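PDB 5U2P: sugar ABC transporter substrate-binding protein from Treponema pallidum subsp. pallidum, which probably captures a solute, possibly a sugar, in the periplasm for delivery to an ABC transporter, although its natural ligand is uncertain. Local coordinates for residues 32-40 against 317-325; 138-149 against 261-271. All blocks are in the same frame, centred on the assembly; numbering follows the deposited sequence.

Contact 1 (32-40 against 317-325)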
loop_
_atom_site.group_PDB
_atom_site.type_symbol
_atom_site.label_atom_id
_atom_site.label_comp_id
_atom_site.label_asym_id
_atom_site.label_seq_id
_atom_site.Cartn_x
_atom_site.Cartn_y
_atom_site.Cartn_z
ATOM N N VAL A 32 5.709 -24.007 -27.634
ATOM C CA VAL A 32 6.855 -23.144 -27.392
ATOM C C VAL A 32 7.465 -23.446 -26.031
ATOM O O VAL A 32 6.980 -24.313 -25.304
ATOM C CB VAL A 32 6.476 -21.649 -27.434
ATOM C CG1 VAL A 32 7.566 -20.843 -28.130
ATOM C CG2 VAL A 32 5.142 -21.444 -28.129
ATOM N N ARG A 33 8.525 -22.714 -25.695
ATOM C CA ARG A 33 9.152 -22.808 -24.389
ATOM C C ARG A 33 9.175 -21.420 -23.756
ATOM O O ARG A 33 9.209 -20.402 -24.460
ATOM C CB ARG A 33 10.569 -23.369 -24.499
ATOM C CG ARG A 33 10.644 -24.755 -25.123
ATOM C CD ARG A 33 12.066 -25.089 -25.562
ATOM N NE ARG A 33 13.022 -24.971 -24.462
ATOM C CZ ARG A 33 14.339 -25.106 -24.591
ATOM N NH1 ARG A 33 14.874 -25.364 -25.778
ATOM N NH2 ARG A 33 15.125 -24.979 -23.529
ATOM N N LEU A 34 9.121 -21.405 -22.429
ATOM C CA LEU A 34 9.276 -20.185 -21.641
ATOM C C LEU A 34 10.064 -20.484 -20.377
ATOM O O LEU A 34 9.786 -21.458 -19.677
ATOM C CB LEU A 34 7.923 -19.596 -21.255
ATOM C CG LEU A 34 7.312 -18.442 -22.046
ATOM C CD1 LEU A 34 6.148 -17.880 -21.247
ATOM C CD2 LEU A 34 8.313 -17.336 -22.366
ATOM N N SER A 35 11.047 -19.643 -20.081
ATOM C CA SER A 35 11.789 -19.752 -18.849
ATOM C C SER A 35 11.334 -18.647 -17.901
ATOM O O SER A 35 11.014 -17.536 -18.327
ATOM C CB SER A 35 13.299 -19.655 -19.107
ATOM O OG SER A 35 13.620 -18.455 -19.775
ATOM N N VAL A 36 11.329 -18.981 -16.619
ATOM C CA VAL A 36 10.886 -18.084 -15.567
ATOM C C VAL A 36 11.875 -18.067 -14.407
ATOM O O VAL A 36 12.438 -19.095 -14.039
ATOM C CB VAL A 36 9.490 -18.500 -15.057
ATOM C CG1 VAL A 36 8.998 -17.547 -13.991
ATOM C CG2 VAL A 36 8.515 -18.556 -16.215
ATOM N N LEU A 37 12.088 -16.883 -13.846
ATOM C CA LEU A 37 12.859 -16.717 -12.615
ATOM C C LEU A 37 11.930 -16.170 -11.541
ATOM O O LEU A 37 11.237 -15.180 -11.765
ATOM C CB LEU A 37 14.026 -15.745 -12.813
ATOM C CG LEU A 37 15.130 -15.753 -11.765
ATOM C CD1 LEU A 37 16.051 -16.944 -11.974
ATOM C CD2 LEU A 37 15.902 -14.438 -11.804
ATOM N N ILE A 38 11.927 -16.793 -10.376
ATOM C CA ILE A 38 11.031 -16.378 -9.295
ATOM C C ILE A 38 11.673 -16.577 -7.921
ATOM O O ILE A 38 12.610 -17.358 -7.770
ATOM C CB ILE A 38 9.713 -17.168 -9.353
ATOM C CG1 ILE A 38 8.670 -16.550 -8.414
ATOM C CG2 ILE A 38 9.962 -18.646 -9.034
ATOM C CD1 ILE A 38 7.343 -17.253 -8.425
ATOM N N ARG A 39 11.178 -15.848 -6.924
ATOM C CA ARG A 39 11.621 -16.027 -5.546
ATOM C C ARG A 39 11.102 -17.349 -5.008
ATOM O O ARG A 39 9.950 -17.714 -5.232
ATOM C CB ARG A 39 11.136 -14.878 -4.651
ATOM C CG ARG A 39 11.872 -13.551 -4.839
ATOM C CD ARG A 39 11.320 -12.484 -3.901
ATOM N NE ARG A 39 11.643 -11.121 -4.332
ATOM C CZ ARG A 39 12.566 -10.334 -3.778
ATOM N NH1 ARG A 39 13.298 -10.748 -2.749
ATOM N NH2 ARG A 39 12.754 -9.113 -4.261
ATOM N N GLU A 40 11.969 -18.056 -4.299
ATOM C CA GLU A 40 11.635 -19.341 -3.704
ATOM C C GLU A 40 10.299 -19.293 -2.957
ATOM O O GLU A 40 9.385 -20.058 -3.261
ATOM C CB GLU A 40 12.764 -19.766 -2.760
ATOM C CG GLU A 40 12.575 -21.110 -2.082
ATOM C CD GLU A 40 13.732 -21.451 -1.159
ATOM O OE1 GLU A 40 14.402 -20.514 -0.675
ATOM O OE2 GLU A 40 13.972 -22.652 -0.923
ATOM N N ARG A 317 12.173 -14.693 -27.051
ATOM C CA ARG A 317 10.802 -15.215 -26.987
ATOM C C ARG A 317 9.829 -14.173 -26.409
ATOM O O ARG A 317 8.850 -14.533 -25.752
ATOM C CB ARG A 317 10.739 -16.477 -26.125
ATOM C CG ARG A 317 11.677 -17.608 -26.504
ATOM C CD ARG A 317 12.032 -18.372 -25.234
ATOM N NE ARG A 317 12.539 -19.718 -25.464
ATOM C CZ ARG A 317 13.021 -20.500 -24.502
ATOM N NH1 ARG A 317 13.065 -20.067 -23.248
ATOM N NH2 ARG A 317 13.463 -21.715 -24.787
ATOM N N VAL A 318 10.081 -12.897 -26.671
ATOM C CA VAL A 318 9.243 -11.833 -26.108
ATOM C C VAL A 318 7.769 -12.021 -26.481
ATOM O O VAL A 318 6.905 -11.841 -25.638
ATOM C CB VAL A 318 9.718 -10.440 -26.557
ATOM C CG1 VAL A 318 8.668 -9.366 -26.264
ATOM C CG2 VAL A 318 11.032 -10.085 -25.860
ATOM N N ALA A 319 7.478 -12.370 -27.733
ATOM C CA ALA A 319 6.069 -12.570 -28.139
ATOM C C ALA A 319 5.408 -13.661 -27.313
ATOM O O ALA A 319 4.276 -13.524 -26.855
ATOM C CB ALA A 319 5.961 -12.923 -29.635
ATOM N N THR A 320 6.111 -14.771 -27.144
ATOM C CA THR A 320 5.571 -15.892 -26.414
ATOM C C THR A 320 5.317 -15.484 -24.970
ATOM O O THR A 320 4.280 -15.837 -24.397
ATOM C CB THR A 320 6.526 -17.095 -26.482
ATOM O OG1 THR A 320 6.766 -17.415 -27.856
ATOM C CG2 THR A 320 5.946 -18.299 -25.773
ATOM N N ALA A 321 6.254 -14.727 -24.400
ATOM C CA ALA A 321 6.105 -14.217 -23.036
ATOM C C ALA A 321 4.887 -13.330 -22.912
ATOM O O ALA A 321 4.158 -13.398 -21.926
ATOM C CB ALA A 321 7.342 -13.434 -22.606
ATOM N N CYS A 322 4.685 -12.463 -23.897
ATOM C CA CYS A 322 3.560 -11.556 -23.828
ATOM C C CYS A 322 2.245 -12.331 -24.009
ATOM O O CYS A 322 1.241 -11.970 -23.386
ATOM C CB CYS A 322 3.678 -10.472 -24.871
ATOM S SG CYS A 322 4.966 -9.243 -24.522
ATOM N N ARG A 323 2.259 -13.357 -24.861
ATOM C CA ARG A 323 1.077 -14.209 -25.041
ATOM C C ARG A 323 0.747 -14.882 -23.711
ATOM O O ARG A 323 -0.413 -14.948 -23.310
ATOM C CB ARG A 323 1.294 -15.262 -26.138
ATOM C CG ARG A 323 1.329 -14.659 -27.551
ATOM C CD ARG A 323 1.725 -15.665 -28.643
ATOM N NE ARG A 323 0.722 -16.735 -28.737
ATOM C CZ ARG A 323 0.880 -17.993 -28.329
ATOM N NH1 ARG A 323 2.039 -18.425 -27.845
ATOM N NH2 ARG A 323 -0.138 -18.852 -28.444
ATOM N N ALA A 324 1.771 -15.384 -23.025
ATOM C CA ALA A 324 1.560 -16.058 -21.753
ATOM C C ALA A 324 0.976 -15.119 -20.700
ATOM O O ALA A 324 0.065 -15.500 -19.961
ATOM C CB ALA A 324 2.870 -16.676 -21.252
ATOM N N LEU A 325 1.487 -13.893 -20.621
ATOM C CA LEU A 325 0.981 -12.964 -19.622
ATOM C C LEU A 325 -0.486 -12.640 -19.899
ATOM O O LEU A 325 -1.266 -12.443 -18.970
ATOM C CB LEU A 325 1.807 -11.673 -19.590
ATOM C CG LEU A 325 3.239 -11.805 -19.044
ATOM C CD1 LEU A 325 3.855 -10.434 -18.861
ATOM C CD2 LEU A 325 3.266 -12.557 -17.737
#
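R317, at the N-cap of helix 318-329, reaches over the start of strand 33-39 and illustrates how one long side chain can cover the border between a helix and a sheet. Its CB already points at the strand, and with CG anti to the carbonyl carbon (chi1 -55°) the chain then runs extended from CG to NE. CD passes the backbone of the strand 3.6 Å from R33 O, and R317 NE continues across the same carbonyl at 3.5 Å from R33 O, which sits above one face of the guanidinium. At the end the group divides its work. NH1 turns toward S35, with R317 NH1 and S35 OG 3.9 Å apart, and makes its salt bridge to D87; S35 OG itself is hydrogen-bonded to the backbone N of D87. NH2 goes the other way, over one face of the R33 guanidinium, with the two planes 62° apart. R317 NH2 and R33 NE are 3.3 Å apart, both donors and both cationic, so this is crowding rather than a bond, probably eased by D87; R33 is also poorly ordered.

Below this polar cover the packing is mostly apolar. L34 brings both methyls against the helix, where L34 CD1 meets A324 CB at a tight 3.5 Å and L34 CD2 lies 3.9 Å from A321 CA. T320 and V32 come tip to tip, T320 CG2 lying 3.8 Å from V32 CB.

The helix crosses the strand at 77°, and no hydrogen bond joins the two segments. The sheet it covers runs 61-67, 33-39, 88-92, 307-311, 131-132; this 2-1-3-5-4 order, with the helix following the returning strand 307-311, is characteristic of an alpha/beta lobe of type II periplasmic binding proteins.

Contact 2 (138-149 against 261-271). With EDO (1,2-ethanediol), chain E.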
loop_
_atom_site.group_PDB
_atom_site.type_symbol
_atom_site.label_atom_id
_atom_site.label_comp_id
_atom_site.label_asym_id
_atom_site.label_seq_id
_atom_site.Cartn_x
_atom_site.Cartn_y
_atom_site.Cartn_z
ATOM N N SER A 138 -1.605 -3.304 1.100
ATOM C CA SER A 138 -2.258 -2.678 2.234
ATOM C C SER A 138 -3.035 -1.451 1.761
ATOM O O SER A 138 -2.534 -0.682 0.934
ATOM C CB SER A 138 -1.205 -2.280 3.272
ATOM O OG SER A 138 -1.800 -1.580 4.332
ATOM N N ILE A 139 -4.268 -1.294 2.236
ATOM C CA ILE A 139 -5.061 -0.087 2.016
ATOM C C ILE A 139 -5.255 0.613 3.361
ATOM O O ILE A 139 -5.648 -0.026 4.325
ATOM C CB ILE A 139 -6.431 -0.418 1.395
ATOM C CG1 ILE A 139 -6.237 -1.095 0.031
ATOM C CG2 ILE A 139 -7.301 0.813 1.284
ATOM C CD1 ILE A 139 -5.746 -0.214 -1.060
ATOM N N ASN A 140 -4.937 1.900 3.435
ATOM C CA ASN A 140 -5.172 2.692 4.648
ATOM C C ASN A 140 -6.567 3.267 4.675
ATOM O O ASN A 140 -7.012 3.898 3.712
ATOM C CB ASN A 140 -4.158 3.844 4.751
ATOM C CG ASN A 140 -2.723 3.351 4.906
ATOM O OD1 ASN A 140 -2.455 2.355 5.568
ATOM N ND2 ASN A 140 -1.796 4.041 4.257
ATOM N N ALA A 141 -7.261 3.069 5.786
ATOM C CA ALA A 141 -8.572 3.656 5.951
ATOM C C ALA A 141 -8.895 3.881 7.432
ATOM O O ALA A 141 -8.195 3.386 8.322
ATOM C CB ALA A 141 -9.624 2.747 5.290
ATOM N N LEU A 142 -9.973 4.612 7.670
ATOM C CA LEU A 142 -10.554 4.793 8.996
ATOM C C LEU A 142 -11.552 3.685 9.234
ATOM O O LEU A 142 -12.609 3.638 8.605
ATOM C CB LEU A 142 -11.226 6.158 9.094
ATOM C CG LEU A 142 -11.775 6.534 10.471
ATOM C CD1 LEU A 142 -10.659 6.682 11.501
ATOM C CD2 LEU A 142 -12.583 7.830 10.354
ATOM N N PHE A 143 -11.197 2.780 10.128
ATOM C CA PHE A 143 -12.065 1.684 10.511
ATOM C C PHE A 143 -12.761 2.032 11.815
ATOM O O PHE A 143 -12.145 2.581 12.732
ATOM C CB PHE A 143 -11.255 0.412 10.629
ATOM C CG PHE A 143 -10.630 -0.003 9.338
ATOM C CD1 PHE A 143 -11.375 -0.675 8.389
ATOM C CD2 PHE A 143 -9.323 0.320 9.041
ATOM C CE1 PHE A 143 -10.823 -1.050 7.186
ATOM C CE2 PHE A 143 -8.757 -0.056 7.850
ATOM C CZ PHE A 143 -9.515 -0.738 6.909
ATOM N N TYR A 144 -14.055 1.762 11.885
ATOM C CA TYR A 144 -14.809 2.114 13.069
ATOM C C TYR A 144 -15.820 1.053 13.460
ATOM O O TYR A 144 -16.247 0.216 12.644
ATOM C CB TYR A 144 -15.506 3.453 12.882
ATOM C CG TYR A 144 -16.550 3.509 11.794
ATOM C CD1 TYR A 144 -16.196 3.813 10.488
ATOM C CD2 TYR A 144 -17.899 3.282 12.075
ATOM C CE1 TYR A 144 -17.148 3.883 9.479
ATOM C CE2 TYR A 144 -18.857 3.359 11.073
ATOM C CZ TYR A 144 -18.474 3.656 9.781
ATOM O OH TYR A 144 -19.394 3.733 8.769
ATOM N N ASN A 145 -16.138 1.082 14.743
ATOM C CA ASN A 145 -17.090 0.163 15.353
ATOM C C ASN A 145 -18.508 0.711 15.198
ATOM O O ASN A 145 -18.921 1.603 15.946
ATOM C CB ASN A 145 -16.751 -0.052 16.832
ATOM C CG ASN A 145 -17.623 -1.112 17.478
ATOM O OD1 ASN A 145 -18.766 -1.313 17.072
ATOM N ND2 ASN A 145 -17.082 -1.810 18.474
ATOM N N LYS A 146 -19.238 0.163 14.228
ATOM C CA LYS A 146 -20.582 0.638 13.880
ATOM C C LYS A 146 -21.555 0.604 15.061
ATOM O O LYS A 146 -22.433 1.457 15.163
ATOM C CB LYS A 146 -21.165 -0.201 12.744
ATOM C CG LYS A 146 -20.602 0.057 11.369
ATOM C CD LYS A 146 -21.344 -0.773 10.327
ATOM C CE LYS A 146 -20.983 -0.358 8.915
ATOM N NZ LYS A 146 -21.712 -1.162 7.897
ATOM N N ASP A 147 -21.399 -0.381 15.944
ATOM C CA ASP A 147 -22.297 -0.520 17.092
ATOM C C ASP A 147 -22.070 0.591 18.095
ATOM O O ASP A 147 -23.026 1.143 18.623
ATOM C CB ASP A 147 -22.122 -1.876 17.785
ATOM C CG ASP A 147 -22.642 -3.038 16.957
ATOM O OD1 ASP A 147 -23.517 -2.827 16.092
ATOM O OD2 ASP A 147 -22.179 -4.177 17.183
ATOM N N LEU A 148 -20.808 0.917 18.364
ATOM C CA LEU A 148 -20.492 2.025 19.263
ATOM C C LEU A 148 -20.969 3.341 18.674
ATOM O O LEU A 148 -21.495 4.199 19.386
ATOM C CB LEU A 148 -18.992 2.117 19.533
ATOM C CG LEU A 148 -18.377 1.087 20.465
ATOM C CD1 LEU A 148 -16.862 1.223 20.448
ATOM C CD2 LEU A 148 -18.912 1.265 21.881
ATOM N N PHE A 149 -20.765 3.506 17.373
ATOM C CA PHE A 149 -21.234 4.702 16.692
ATOM C C PHE A 149 -22.741 4.857 16.860
ATOM O O PHE A 149 -23.228 5.956 17.108
ATOM C CB PHE A 149 -20.871 4.663 15.211
ATOM C CG PHE A 149 -19.549 5.295 14.898
ATOM C CD1 PHE A 149 -18.461 5.109 15.738
ATOM C CD2 PHE A 149 -19.387 6.071 13.761
ATOM C CE1 PHE A 149 -17.244 5.690 15.448
ATOM C CE2 PHE A 149 -18.166 6.650 13.473
ATOM C CZ PHE A 149 -17.099 6.457 14.321
ATOM N N ASP A 261 -14.462 -3.459 22.560
ATOM C CA ASP A 261 -15.222 -2.210 22.480
ATOM C C ASP A 261 -14.527 -1.071 23.237
ATOM O O ASP A 261 -15.187 -0.189 23.796
ATOM C CB ASP A 261 -16.661 -2.388 23.025
ATOM C CG ASP A 261 -17.537 -3.295 22.165
ATOM O OD1 ASP A 261 -17.136 -3.732 21.068
ATOM O OD2 ASP A 261 -18.675 -3.555 22.594
ATOM N N ARG A 262 -13.195 -1.076 23.251
ATOM C CA ARG A 262 -12.437 -0.027 23.945
ATOM C C ARG A 262 -11.871 1.021 22.982
ATOM O O ARG A 262 -11.226 1.987 23.421
ATOM C CB ARG A 262 -11.305 -0.649 24.757
ATOM C CG ARG A 262 -11.772 -1.467 25.906
ATOM C CD ARG A 262 -10.642 -2.256 26.489
ATOM N NE ARG A 262 -11.154 -3.157 27.506
ATOM C CZ ARG A 262 -10.440 -4.093 28.120
ATOM N NH1 ARG A 262 -9.161 -4.273 27.822
ATOM N NH2 ARG A 262 -11.029 -4.866 29.017
ATOM N N ILE A 263 -12.117 0.826 21.684
ATOM C CA ILE A 263 -11.701 1.758 20.625
ATOM C C ILE A 263 -12.822 2.040 19.615
ATOM O O ILE A 263 -13.343 1.124 18.974
ATOM C CB ILE A 263 -10.519 1.204 19.808
ATOM C CG1 ILE A 263 -9.352 0.842 20.708
ATOM C CG2 ILE A 263 -10.096 2.221 18.703
ATOM C CD1 ILE A 263 -8.232 0.137 19.953
ATOM N N ALA A 264 -13.142 3.309 19.427
ATOM C CA ALA A 264 -14.205 3.697 18.504
ATOM C C ALA A 264 -13.733 3.634 17.067
ATOM O O ALA A 264 -14.438 3.116 16.193
ATOM C CB ALA A 264 -14.698 5.097 18.826
ATOM N N MET A 265 -12.539 4.169 16.843
ATOM C CA MET A 265 -11.961 4.331 15.517
ATOM C C MET A 265 -10.490 3.921 15.518
ATOM O O MET A 265 -9.767 4.194 16.467
ATOM C CB MET A 265 -12.073 5.783 15.052
ATOM C CG MET A 265 -13.478 6.264 14.820
ATOM S SD MET A 265 -13.518 7.976 14.279
ATOM C CE MET A 265 -12.995 8.808 15.773
ATOM N N TYR A 266 -10.069 3.281 14.433
ATOM C CA TYR A 266 -8.675 2.934 14.212
ATOM C C TYR A 266 -8.301 3.391 12.813
ATOM O O TYR A 266 -9.022 3.101 11.875
ATOM C CB TYR A 266 -8.448 1.419 14.368
ATOM C CG TYR A 266 -7.084 1.008 13.859
ATOM C CD1 TYR A 266 -5.940 1.243 14.614
ATOM C CD2 TYR A 266 -6.933 0.462 12.599
ATOM C CE1 TYR A 266 -4.680 0.869 14.133
ATOM C CE2 TYR A 266 -5.697 0.113 12.114
ATOM C CZ TYR A 266 -4.578 0.323 12.882
ATOM O OH TYR A 266 -3.367 -0.037 12.354
ATOM N N PHE A 267 -7.211 4.149 12.662
ATOM C CA PHE A 267 -6.713 4.476 11.340
ATOM C C PHE A 267 -5.448 3.688 11.039
ATOM O O PHE A 267 -4.482 3.716 11.800
ATOM C CB PHE A 267 -6.397 5.964 11.152
ATOM C CG PHE A 267 -5.956 6.265 9.757
ATOM C CD1 PHE A 267 -6.891 6.355 8.743
ATOM C CD2 PHE A 267 -4.604 6.344 9.425
ATOM C CE1 PHE A 267 -6.498 6.559 7.434
ATOM C CE2 PHE A 267 -4.219 6.555 8.132
ATOM C CZ PHE A 267 -5.161 6.667 7.133
ATOM N N GLY A 268 -5.464 2.989 9.915
ATOM C CA GLY A 268 -4.330 2.210 9.503
ATOM C C GLY A 268 -4.661 1.207 8.432
ATOM O O GLY A 268 -5.638 1.347 7.683
ATOM N N SER A 269 -3.824 0.183 8.373
ATOM C CA SER A 269 -3.894 -0.831 7.340
ATOM C C SER A 269 -5.136 -1.697 7.430
ATOM O O SER A 269 -5.502 -2.145 8.520
ATOM C CB SER A 269 -2.678 -1.738 7.423
ATOM O OG SER A 269 -2.824 -2.791 6.503
ATOM N N HIS A 270 -5.746 -1.998 6.283
ATOM C CA HIS A 270 -6.890 -2.921 6.278
ATOM C C HIS A 270 -6.491 -4.320 6.783
ATOM O O HIS A 270 -7.366 -5.117 7.145
ATOM C CB HIS A 270 -7.498 -3.006 4.867
ATOM C CG HIS A 270 -6.850 -4.030 3.993
ATOM N ND1 HIS A 270 -5.680 -3.788 3.290
ATOM C CD2 HIS A 270 -7.188 -5.316 3.724
ATOM C CE1 HIS A 270 -5.341 -4.876 2.620
ATOM N NE2 HIS A 270 -6.243 -5.820 2.865
ATOM N N LEU A 271 -5.192 -4.633 6.797
ATOM C CA LEU A 271 -4.729 -5.915 7.321
ATOM C C LEU A 271 -4.997 -6.015 8.825
ATOM O O LEU A 271 -5.230 -7.112 9.354
ATOM C CB LEU A 271 -3.244 -6.137 7.038
ATOM C CG LEU A 271 -2.880 -6.199 5.535
ATOM C CD1 LEU A 271 -1.366 -6.243 5.343
ATOM C CD2 LEU A 271 -3.574 -7.363 4.829
HETATM C C1 EDO E . 0.977 0.875 4.227
HETATM O O1 EDO E . -0.416 0.868 4.534
HETATM C C2 EDO E . 1.540 2.279 4.075
HETATM O O2 EDO E . 0.770 3.309 4.692
HETATM O O HOH W 1 -14.503 -1.333 19.306
#
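F143 and Y266 form the middle of an antiparallel ladder in which closely spaced backbone bonds and buried side chains reinforce each other. F143 N to Y266 O and Y266 N to F143 O are both 2.8 Å, and the ladder runs on through the pair A141 and G268. On one face L142 CD1 rests on M265 CB at 3.9 Å, while the M265 sulfur comes to the edge of the F149 ring, a Met-aromatic contact. On the other face F143 CZ packs 3.5 Å from H270 CA. H270, with CG between the backbone N and the carbonyl carbon (chi1 87°), accepts a hydrogen bond from I139 N on ND1 at 3.1 Å, while H270 N returns a bond to I139 O.

The ends are looser. N145 ND2 reaches D261 OD1 only weakly, and one water bridges N145 ND2 to I263 O; D261 also forms a salt bridge with R280, and N145 OD1 caps helix 146-151. At the opposite end S138 OG and S269 OG share a 2.7 Å hydrogen bond, and an ethanediol, probably from the crystallisation liquor, lies close to S138. N140 OD1 accepts from its O1 and N140 ND2 donates to its O2 at 2.7 Å, with D377 also bonding the diol. Amide and carboxylate groups here can thus bind a vicinal diol, which identifies neither a natural ligand nor a ligand site.

Overall arrangement
From the N terminus the chain first lays down strand 33-39, which pairs with 61-67 and 88-92 and is covered much later by helix 318-329; contact 1 closes this longer loop. Within it, the chain crosses to the other lobe, builds strand 138-145, passes through a largely helical excursion and comes back as strand 263-267, closing the shorter loop of contact 2. The two loops are therefore nested and do not cross. Contact 1 joins helix to sheet in the five-stranded lobe, contact 2 strand to strand in the other. Their centres lie 42 Å apart on opposite sides of the chain's centre, and their nearest atoms about 16 Å apart.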